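PDB 5EDX: CD8 alpha antigen, which forms a homodimeric T-cell co-receptor ectodomain of the immunoglobulin V-set family that probably binds MHC class I molecules. Local coordinates for residues 26-29 with 30-33; 84-87 with 88-91. All coordinates share one frame; numbering follows the deposited sequence.

Contact 1 of 2, residues 26-29 with 30-33; sequences HSNT and LTSC
From N28 to T31 the chain reverses in a type I beta turn, with T29 and L30 at its two corners. The turn is closed by T31 N, which donates to N28 O over 3.0 Å. A second bond runs the other way: the backbone N of N28 gives its hydrogen to the side-chain OG1 of T31, at 2.9 Å and nearly straight (171°). T31 thus holds the N28 backbone with its own N and its hydroxyl. The T31 hydroxyl can reach back because OG1 lies beside its own backbone N, opposite the carbonyl carbon (chi1 -62°), and this also brings it to 3.3 Å from S27 CB. The buried T31 side chain also packs on V24, F77 and F96. At the corners, L30 CD2 passes 3.9 Å from T29 OG1. One water donates to both T29 O and T31 O, each at 2.7 Å, and so bridges the carbonyls of T29 and T31. In the V-set fold this is the loop joining strands B and C, equivalent to CDR1: a surface turn in which T31 is the one buried residue among those that touch, plugging into the end of the sandwich.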
# COMPACT_ATOMS: atom_id res chain seq x y z
N HIS A 26 -18.73 -6.58 7.64
CA HIS A 26 -19.35 -5.52 8.44
C HIS A 26 -19.45 -4.23 7.64
O HIS A 26 -18.97 -3.17 8.06
CB HIS A 26 -18.56 -5.31 9.74
CG HIS A 26 -19.25 -4.45 10.74
ND1 HIS A 26 -18.82 -3.19 11.07
CD2 HIS A 26 -20.36 -4.68 11.49
CE1 HIS A 26 -19.62 -2.67 11.98
NE2 HIS A 26 -20.57 -3.55 12.26
N SER A 27 -20.10 -4.32 6.48
CA SER A 27 -20.07 -3.27 5.47
C SER A 27 -21.32 -2.40 5.49
O SER A 27 -22.28 -2.66 6.22
CB SER A 27 -19.95 -3.92 4.09
OG SER A 27 -21.03 -4.83 3.89
N ASN A 28 -21.29 -1.34 4.67
CA ASN A 28 -22.49 -0.55 4.43
C ASN A 28 -22.51 -0.07 2.98
O ASN A 28 -21.63 -0.43 2.19
CB ASN A 28 -22.60 0.63 5.41
CG ASN A 28 -21.39 1.54 5.38
OD1 ASN A 28 -20.93 2.02 6.42
ND2 ASN A 28 -20.87 1.79 4.19
N THR A 29 -23.50 0.73 2.61
CA THR A 29 -23.65 1.16 1.22
C THR A 29 -22.48 2.02 0.73
O THR A 29 -22.31 2.21 -0.47
CB THR A 29 -24.96 1.94 1.01
OG1 THR A 29 -24.91 3.17 1.76
CG2 THR A 29 -26.15 1.12 1.48
N LEU A 30 -21.67 2.52 1.67
CA LEU A 30 -20.55 3.38 1.32
C LEU A 30 -19.25 2.60 1.13
O LEU A 30 -18.26 3.16 0.66
CB LEU A 30 -20.34 4.46 2.39
CG LEU A 30 -21.57 5.28 2.79
CD1 LEU A 30 -21.19 6.30 3.87
CD2 LEU A 30 -22.18 5.97 1.59
N THR A 31 -19.25 1.33 1.51
CA THR A 31 -18.03 0.52 1.50
C THR A 31 -17.37 0.51 0.13
O THR A 31 -18.01 0.28 -0.89
CB THR A 31 -18.32 -0.93 1.95
OG1 THR A 31 -18.79 -0.91 3.30
CG2 THR A 31 -17.06 -1.78 1.88
N SER A 32 -16.07 0.77 0.11
CA SER A 32 -15.33 0.79 -1.13
C SER A 32 -14.06 -0.01 -0.93
O SER A 32 -13.68 -0.30 0.20
CB SER A 32 -14.98 2.23 -1.51
OG SER A 32 -14.05 2.78 -0.59
N CYS A 33 -13.42 -0.37 -2.03
CA CYS A 33 -12.21 -1.16 -1.95
C CYS A 33 -11.33 -0.86 -3.17
O CYS A 33 -11.83 -0.69 -4.27
CB CYS A 33 -12.57 -2.64 -1.92
SG CYS A 33 -11.22 -3.73 -1.46
O HOH W 1 -20.22 1.37 -1.94

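Contact 2 of 2, residues 84-87 with 88-91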
# COMPACT_ATOMS: atom_id res chain seq x y z
N PHE A 84 -3.74 -14.73 -18.27
CA PHE A 84 -2.60 -14.52 -17.38
C PHE A 84 -1.29 -14.33 -18.14
O PHE A 84 -0.87 -15.18 -18.92
CB PHE A 84 -2.51 -15.68 -16.38
CG PHE A 84 -1.52 -15.46 -15.27
CD1 PHE A 84 -1.77 -14.52 -14.28
CD2 PHE A 84 -0.35 -16.20 -15.19
CE1 PHE A 84 -0.88 -14.31 -13.26
CE2 PHE A 84 0.55 -16.00 -14.16
CZ PHE A 84 0.29 -15.05 -13.20
N ARG A 85 -0.65 -13.19 -17.90
CA ARG A 85 0.62 -12.87 -18.53
C ARG A 85 1.78 -13.17 -17.58
O ARG A 85 1.60 -13.20 -16.35
CB ARG A 85 0.63 -11.40 -18.96
CG ARG A 85 -0.48 -11.05 -19.96
CD ARG A 85 -0.71 -9.54 -20.08
NE ARG A 85 -1.23 -8.96 -18.84
CZ ARG A 85 -1.55 -7.68 -18.68
NH1 ARG A 85 -1.42 -6.83 -19.69
NH2 ARG A 85 -2.00 -7.25 -17.52
N GLU A 86 2.96 -13.38 -18.13
CA GLU A 86 4.13 -13.66 -17.31
C GLU A 86 4.34 -12.51 -16.32
O GLU A 86 4.68 -12.73 -15.15
CB GLU A 86 5.36 -13.83 -18.19
CG GLU A 86 6.61 -14.23 -17.43
CD GLU A 86 7.70 -14.73 -18.35
OE1 GLU A 86 7.54 -14.63 -19.58
OE2 GLU A 86 8.73 -15.23 -17.84
N GLU A 87 4.12 -11.29 -16.79
CA GLU A 87 4.29 -10.11 -15.97
C GLU A 87 3.11 -9.86 -15.01
O GLU A 87 3.15 -8.92 -14.22
CB GLU A 87 4.54 -8.88 -16.85
CG GLU A 87 3.39 -8.50 -17.78
CD GLU A 87 3.46 -9.21 -19.13
OE1 GLU A 87 4.18 -10.23 -19.25
OE2 GLU A 87 2.79 -8.74 -20.06
N ASP A 88 2.07 -10.69 -15.08
CA ASP A 88 0.96 -10.62 -14.12
C ASP A 88 1.32 -11.33 -12.81
O ASP A 88 0.59 -11.24 -11.82
CB ASP A 88 -0.33 -11.23 -14.69
CG ASP A 88 -1.02 -10.33 -15.70
OD1 ASP A 88 -1.71 -10.86 -16.59
OD2 ASP A 88 -0.87 -9.09 -15.60
N GLN A 89 2.44 -12.06 -12.79
CA GLN A 89 2.86 -12.70 -11.55
C GLN A 89 3.16 -11.66 -10.47
O GLN A 89 3.75 -10.62 -10.74
CB GLN A 89 4.11 -13.53 -11.78
CG GLN A 89 3.91 -14.70 -12.70
CD GLN A 89 5.22 -15.40 -12.97
OE1 GLN A 89 6.01 -14.97 -13.81
NE2 GLN A 89 5.48 -16.47 -12.23
N GLY A 90 2.78 -11.97 -9.24
CA GLY A 90 3.05 -11.07 -8.14
C GLY A 90 2.01 -11.14 -7.04
O GLY A 90 1.35 -12.17 -6.86
N TYR A 91 1.85 -10.04 -6.32
CA TYR A 91 1.02 -10.00 -5.12
C TYR A 91 -0.14 -9.04 -5.31
O TYR A 91 0.06 -7.88 -5.64
CB TYR A 91 1.87 -9.55 -3.94
CG TYR A 91 3.12 -10.38 -3.80
CD1 TYR A 91 3.07 -11.66 -3.30
CD2 TYR A 91 4.36 -9.87 -4.19
CE1 TYR A 91 4.21 -12.44 -3.18
CE2 TYR A 91 5.52 -10.64 -4.07
CZ TYR A 91 5.42 -11.92 -3.56
OH TYR A 91 6.55 -12.71 -3.44
O HOH W 2 5.65 -10.21 -12.69
O HOH W 3 0.90 -6.95 -15.87
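A short 3-10 segment spans 86-88, opened by D88 N donating to R85 O (2.9 Å), and a weak bond from Q89 N to E86 O follows before the chain straightens into strand 90-98. The side chain of D88 folds back over the start of this turn. Its OD1 accepts two hydrogens from R85, one from the backbone N at 2.9 Å and one from NE at 3.0 Å, both arriving from the same face of the carboxylate. The NE bond is almost straight (175°) and lies in the guanidinium plane, whereas NH2 reaches the syn lone pair of OD2 at 2.9 Å along a more bent path. R85 therefore grips the acid side-on through two nitrogens, its chain bent at chi3 (-66°) to curl round to it, with the two flat groups turned 55° apart. This is a salt bridge within the loop between strands E and F, and D88 opens the D-x-G-x-Y motif (D88 to Y92) that leads into strand F, with D88 O bonded to the hydroxyl of Y92 in a tyrosine corner. The buried ring of F84 meets D88 CB and Q89 CG obliquely, the first at 3.4 Å from CE1 and the second at 3.7 Å from CZ. A water donates to D88 OD2 (2.8 Å), giving that oxygen a second partner besides the arginine.

In the fold
Both contacts are local, and they follow one another along the chain without nesting or crossing. Leaving strand 18-24, the chain turns back at contact 1 and enters strand 33-38, passing from the four-stranded sheet to the six-stranded one. After strands 68-73 and 76-81 have returned it to the first sheet, contact 2 closes the next such passage, leading into strand 90-98. The two turns lie on opposite sides of the chain's centre, about 29 Å apart between centres. Between them runs the core of the sandwich, where the disulfide C22–C94 joins the strand before contact 1 to the strand that begins in contact 2.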